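Local atomic coordinates of phosphoribosylglycinamide synthetase (Anaerococcus prevotii, PDB entry 4DIM), a protein that probably acts as an ATP-dependent ligase of the ATP-grasp family, binding ATP and a metal ion. Residues Asp73-Cys78 and Val85-Ile90; Asn95-Asn100 and Ala305-Pro310. All coordinates share one frame; numbering follows the deposited sequence.

Both contacts gather around strand 74-76, at the edge of the N-terminal parallel sheet, and their centres lie about 9 Å apart. Contact 1 packs strand 74-76 against helix 84-94, the next regular element in the chain. Contact 2 then begins where that helix ends: the loop 95-100, which leads to helix 101-108, meets residues 305-310 at the end of helix 297-305. They touch directly, with the methyl of Ala305 on the carbonyl oxygen of Ala75 and Leu96 against Ile90. The local beta-alpha unit of contact 1 is thus joined, through contact 2, to the end of helix 297-305, which comes more than 200 residues later in the chain.

Contact 1: Asp73-Cys78 and Val85-Ile90; sequences DGAATC and VSLARI
The branched end of Leu87 lies over strand 74-76, one methyl above Ala75 and the other against Thr77. CD1 sits 3.5 Å from Ala75 CB and also reaches the carbonyl oxygen of Ala75, while CD2 meets Thr77 CG2 at 3.5 Å, the two side chains crossing at a slant. The two methyls can spread along the strand, from Ala75 to Thr77, because CG is turned opposite the backbone N (chi1 173°), which sends the side chain out from the helix toward the sheet. One turn on, Ile90 adds its CG2 methyl to Ala75 CB at 3.9 Å, so Ala75 is met by two helix residues. An alanine in place of Leu87 would remove both methyls, and would probably open a gap over Ala75 and leave Thr77 CG2 without its neighbour on the helix. Thr77 divides its two branches: CG2 faces Leu87, whereas OG1, opposite the backbone N (chi1 -166°), donates a hydrogen bond to Leu13 O on the adjacent strand 9-13. Leu11 and Leu13 of that strand also touch Ile90, and helix 60-66 reaches Ile90 through Val63.

Helix and strand run nearly antiparallel, their axes 168° apart in direction and 8.6 Å at closest approach, as expected when a strand is followed by a helix that doubles back over a parallel sheet in a Rossmann-like domain. No hydrogen bond joins the segments, and every touching residue is buried; the pairing therefore rests on the fit of aliphatic groups, with the hydroxyl of Thr77, the one polar group among the touching side chains, taken up by Leu13 of the sheet.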
loop_
_atom_site.group_PDB
_atom_site.type_symbol
_atom_site.label_atom_id
_atom_site.label_comp_id
_atom_site.label_asym_id
_atom_site.label_seq_id
_atom_site.Cartn_x
_atom_site.Cartn_y
_atom_site.Cartn_z
ATOM N N ASP A 73 -12.074 -16.417 -14.449
ATOM C CA ASP A 73 -12.904 -16.747 -13.293
ATOM C C ASP A 73 -12.794 -15.610 -12.278
ATOM O O ASP A 73 -13.771 -15.337 -11.581
ATOM C CB ASP A 73 -12.513 -18.095 -12.684
ATOM C CG ASP A 73 -12.949 -19.226 -13.585
ATOM O OD1 ASP A 73 -14.177 -19.400 -13.764
ATOM O OD2 ASP A 73 -12.063 -19.879 -14.187
ATOM N N GLY A 74 -11.638 -14.935 -12.242
ATOM C CA GLY A 74 -11.413 -13.775 -11.394
ATOM C C GLY A 74 -10.258 -12.906 -11.855
ATOM O O GLY A 74 -9.559 -13.212 -12.820
ATOM N N ALA A 75 -10.040 -11.810 -11.136
ATOM C CA ALA A 75 -8.898 -10.934 -11.373
ATOM C C ALA A 75 -8.435 -10.332 -10.062
ATOM O O ALA A 75 -9.202 -10.176 -9.105
ATOM C CB ALA A 75 -9.205 -9.847 -12.390
ATOM N N ALA A 76 -7.138 -10.081 -10.001
ATOM C CA ALA A 76 -6.558 -9.550 -8.791
ATOM C C ALA A 76 -5.390 -8.656 -9.102
ATOM O O ALA A 76 -4.812 -8.714 -10.174
ATOM C CB ALA A 76 -6.129 -10.696 -7.894
ATOM N N THR A 77 -5.109 -7.771 -8.185
ATOM C CA THR A 77 -3.967 -6.866 -8.243
ATOM C C THR A 77 -3.498 -6.820 -6.854
ATOM O O THR A 77 -4.223 -7.231 -5.951
ATOM C CB THR A 77 -4.301 -5.488 -8.845
ATOM O OG1 THR A 77 -3.076 -4.802 -9.171
ATOM C CG2 THR A 77 -5.130 -4.630 -7.928
ATOM N N CYS A 78 -2.274 -6.398 -6.666
ATOM C CA CYS A 78 -1.726 -6.355 -5.339
ATOM C C CYS A 78 -0.499 -5.477 -5.350
ATOM O O CYS A 78 0.088 -5.256 -6.406
ATOM C CB CYS A 78 -1.445 -7.787 -4.845
ATOM S SG CYS A 78 0.292 -8.328 -4.913
ATOM N N VAL A 85 -8.050 0.635 -10.825
ATOM C CA VAL A 85 -9.285 1.035 -11.495
ATOM C C VAL A 85 -9.631 -0.007 -12.549
ATOM O O VAL A 85 -10.754 -0.486 -12.579
ATOM C CB VAL A 85 -9.144 2.436 -12.099
ATOM C CG1 VAL A 85 -10.323 2.754 -13.022
ATOM C CG2 VAL A 85 -9.027 3.459 -10.975
ATOM N N SER A 86 -8.659 -0.375 -13.397
ATOM C CA SER A 86 -8.844 -1.385 -14.445
ATOM C C SER A 86 -9.385 -2.663 -13.826
ATOM O O SER A 86 -10.381 -3.160 -14.324
ATOM C CB SER A 86 -7.539 -1.629 -15.185
ATOM O OG SER A 86 -6.860 -0.396 -15.354
ATOM N N LEU A 87 -8.865 -3.100 -12.663
ATOM C CA LEU A 87 -9.448 -4.267 -11.978
ATOM C C LEU A 87 -10.939 -4.062 -11.670
ATOM O O LEU A 87 -11.763 -4.945 -11.915
ATOM C CB LEU A 87 -8.732 -4.521 -10.671
ATOM C CG LEU A 87 -9.319 -5.594 -9.756
ATOM C CD1 LEU A 87 -9.460 -6.923 -10.469
ATOM C CD2 LEU A 87 -8.417 -5.778 -8.573
ATOM N N ALA A 88 -11.267 -2.901 -11.102
ATOM C CA ALA A 88 -12.626 -2.540 -10.747
ATOM C C ALA A 88 -13.572 -2.634 -11.975
ATOM O O ALA A 88 -14.666 -3.208 -11.858
ATOM C CB ALA A 88 -12.644 -1.141 -10.153
ATOM N N ARG A 89 -13.116 -2.156 -13.164
ATOM C CA ARG A 89 -13.918 -2.264 -14.377
ATOM C C ARG A 89 -14.053 -3.730 -14.807
ATOM O O ARG A 89 -15.174 -4.163 -15.127
ATOM C CB ARG A 89 -13.370 -1.429 -15.543
ATOM C CG ARG A 89 -14.510 -1.092 -16.552
ATOM C CD ARG A 89 -14.121 -0.067 -17.599
ATOM N NE ARG A 89 -14.098 1.285 -17.047
ATOM C CZ ARG A 89 -13.701 2.374 -17.701
ATOM N NH1 ARG A 89 -13.282 2.289 -18.961
ATOM N NH2 ARG A 89 -13.713 3.562 -17.098
ATOM N N ILE A 90 -12.935 -4.502 -14.782
ATOM C CA ILE A 90 -12.965 -5.952 -15.096
ATOM C C ILE A 90 -14.094 -6.611 -14.273
ATOM O O ILE A 90 -14.952 -7.278 -14.825
ATOM C CB ILE A 90 -11.587 -6.661 -14.815
ATOM C CG1 ILE A 90 -10.554 -6.275 -15.836
ATOM C CG2 ILE A 90 -11.729 -8.199 -14.786
ATOM C CD1 ILE A 90 -9.176 -6.478 -15.346
#

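Contact 2: Asn95-Asn100 and Ala305-Pro310; sequences NLVGLN and AISENP
Two loops far apart in sequence meet without a single hydrogen bond, chiefly through Val97, whose CG2 methyl lies against Ser307, 3.5 Å from Ser307 OG and 3.9 Å from Ser307 CA. The touch is van der Waals in kind, a methyl being unable to bond to the hydroxyl. Val97 directs CG2 there by placing it anti to its own carbonyl carbon, with CG1 opposite the backbone N (chi1 168°). Beside this pair Val97 CB stands 4.0 Å from Ala305 O, and the backbones draw close too, the carbonyl oxygens of Val97 and Ala305 being 3.8 Å apart. The methyl of Ala305 is turned from the loop and meets Leu10 of strand 9-13, while Val97 also touches Met304 in the last turn of helix 297-305.

Around this spot each segment is tied into its own surroundings: Asn100 OD1 caps helix 101-108 at Ala103 N, and Glu308 forms a salt bridge with Lys8. Ser307 takes a positive phi (67°), the C-prime position of the turn, with its own N bonded to Met304 O and Glu308 N to Ser303 O. This is a Schellman motif, the C-terminal cap that ends helix 297-305, here packed on the loop linking helices 84-94 and 101-108.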
loop_
_atom_site.group_PDB
_atom_site.type_symbol
_atom_site.label_atom_id
_atom_site.label_comp_id
_atom_site.label_asym_id
_atom_site.label_seq_id
_atom_site.Cartn_x
_atom_site.Cartn_y
_atom_site.Cartn_z
ATOM N N ASN A 95 -18.475 -9.366 -14.230
ATOM C CA ASN A 95 -19.236 -9.813 -13.059
ATOM C C ASN A 95 -18.408 -10.804 -12.220
ATOM O O ASN A 95 -18.859 -11.867 -11.794
ATOM C CB ASN A 95 -20.606 -10.394 -13.469
ATOM C CG ASN A 95 -21.602 -10.490 -12.323
ATOM O OD1 ASN A 95 -21.656 -9.639 -11.421
ATOM N ND2 ASN A 95 -22.411 -11.541 -12.319
ATOM N N LEU A 96 -17.191 -10.403 -11.957
ATOM C CA LEU A 96 -16.244 -11.168 -11.157
ATOM C C LEU A 96 -16.222 -10.558 -9.773
ATOM O O LEU A 96 -16.594 -9.390 -9.629
ATOM C CB LEU A 96 -14.861 -11.116 -11.826
ATOM C CG LEU A 96 -14.836 -11.473 -13.293
ATOM C CD1 LEU A 96 -13.451 -11.412 -13.855
ATOM C CD2 LEU A 96 -15.426 -12.846 -13.539
ATOM N N VAL A 97 -15.833 -11.333 -8.748
ATOM C CA VAL A 97 -15.756 -10.804 -7.384
ATOM C C VAL A 97 -14.598 -9.781 -7.281
ATOM O O VAL A 97 -13.532 -9.982 -7.886
ATOM C CB VAL A 97 -15.626 -11.937 -6.346
ATOM C CG1 VAL A 97 -15.263 -11.398 -4.971
ATOM C CG2 VAL A 97 -16.939 -12.733 -6.277
ATOM N N GLY A 98 -14.869 -8.682 -6.560
ATOM C CA GLY A 98 -13.926 -7.596 -6.349
ATOM C C GLY A 98 -14.537 -6.249 -6.006
ATOM O O GLY A 98 -15.750 -6.134 -5.842
ATOM N N LEU A 99 -13.684 -5.207 -5.874
ATOM C CA LEU A 99 -14.147 -3.830 -5.646
ATOM C C LEU A 99 -14.869 -3.300 -6.898
ATOM O O LEU A 99 -14.632 -3.809 -7.995
ATOM C CB LEU A 99 -13.003 -2.890 -5.258
ATOM C CG LEU A 99 -12.080 -2.323 -6.375
ATOM C CD1 LEU A 99 -11.111 -1.320 -5.806
ATOM C CD2 LEU A 99 -11.302 -3.412 -7.074
ATOM N N ASN A 100 -15.756 -2.296 -6.736
ATOM C CA ASN A 100 -16.507 -1.728 -7.855
ATOM C C ASN A 100 -15.799 -0.438 -8.311
ATOM O O ASN A 100 -15.009 0.113 -7.560
ATOM C CB ASN A 100 -18.027 -1.531 -7.513
ATOM C CG ASN A 100 -18.362 -0.541 -6.424
ATOM O OD1 ASN A 100 -17.928 0.600 -6.453
ATOM N ND2 ASN A 100 -19.221 -0.904 -5.484
ATOM N N ALA A 305 -10.894 -13.563 -5.161
ATOM C CA ALA A 305 -10.904 -13.125 -6.564
ATOM C C ALA A 305 -11.675 -14.063 -7.437
ATOM O O ALA A 305 -12.515 -13.592 -8.199
ATOM C CB ALA A 305 -9.480 -13.001 -7.129
ATOM N N ILE A 306 -11.373 -15.377 -7.358
ATOM C CA ILE A 306 -11.997 -16.393 -8.250
ATOM C C ILE A 306 -13.418 -16.863 -7.778
ATOM O O ILE A 306 -13.878 -17.921 -8.230
ATOM C CB ILE A 306 -11.059 -17.633 -8.482
ATOM C CG1 ILE A 306 -10.780 -18.435 -7.175
ATOM C CG2 ILE A 306 -9.755 -17.190 -9.112
ATOM C CD1 ILE A 306 -10.245 -19.842 -7.379
ATOM N N SER A 307 -14.108 -16.066 -6.915
ATOM C CA SER A 307 -15.454 -16.337 -6.402
ATOM C C SER A 307 -15.458 -17.572 -5.472
ATOM O O SER A 307 -16.397 -18.359 -5.499
ATOM C CB SER A 307 -16.462 -16.469 -7.544
ATOM O OG SER A 307 -17.744 -15.983 -7.172
ATOM N N GLU A 308 -14.400 -17.717 -4.629
ATOM C CA GLU A 308 -14.317 -18.745 -3.586
ATOM C C GLU A 308 -14.242 -18.040 -2.208
ATOM O O GLU A 308 -14.179 -16.802 -2.132
ATOM C CB GLU A 308 -13.140 -19.718 -3.798
ATOM C CG GLU A 308 -13.277 -20.610 -5.020
ATOM C CD GLU A 308 -14.502 -21.505 -5.095
ATOM O OE1 GLU A 308 -14.953 -21.775 -6.232
ATOM O OE2 GLU A 308 -15.020 -21.923 -4.033
ATOM N N ASN A 309 -14.345 -18.844 -1.127
ATOM C CA ASN A 309 -14.394 -18.358 0.239
ATOM C C ASN A 309 -12.999 -18.171 0.884
ATOM O O ASN A 309 -12.331 -19.149 1.244
ATOM C CB ASN A 309 -15.221 -19.320 1.103
ATOM C CG ASN A 309 -15.656 -18.753 2.440
ATOM O OD1 ASN A 309 -15.409 -17.581 2.772
ATOM N ND2 ASN A 309 -16.343 -19.573 3.226
ATOM N N PRO A 310 -12.622 -16.917 1.183
ATOM C CA PRO A 310 -11.380 -16.692 1.916
ATOM C C PRO A 310 -11.443 -17.122 3.396
ATOM O O PRO A 310 -10.405 -17.347 4.006
ATOM C CB PRO A 310 -11.173 -15.173 1.789
ATOM C CG PRO A 310 -12.477 -14.611 1.594
ATOM C CD PRO A 310 -13.307 -15.639 0.894
#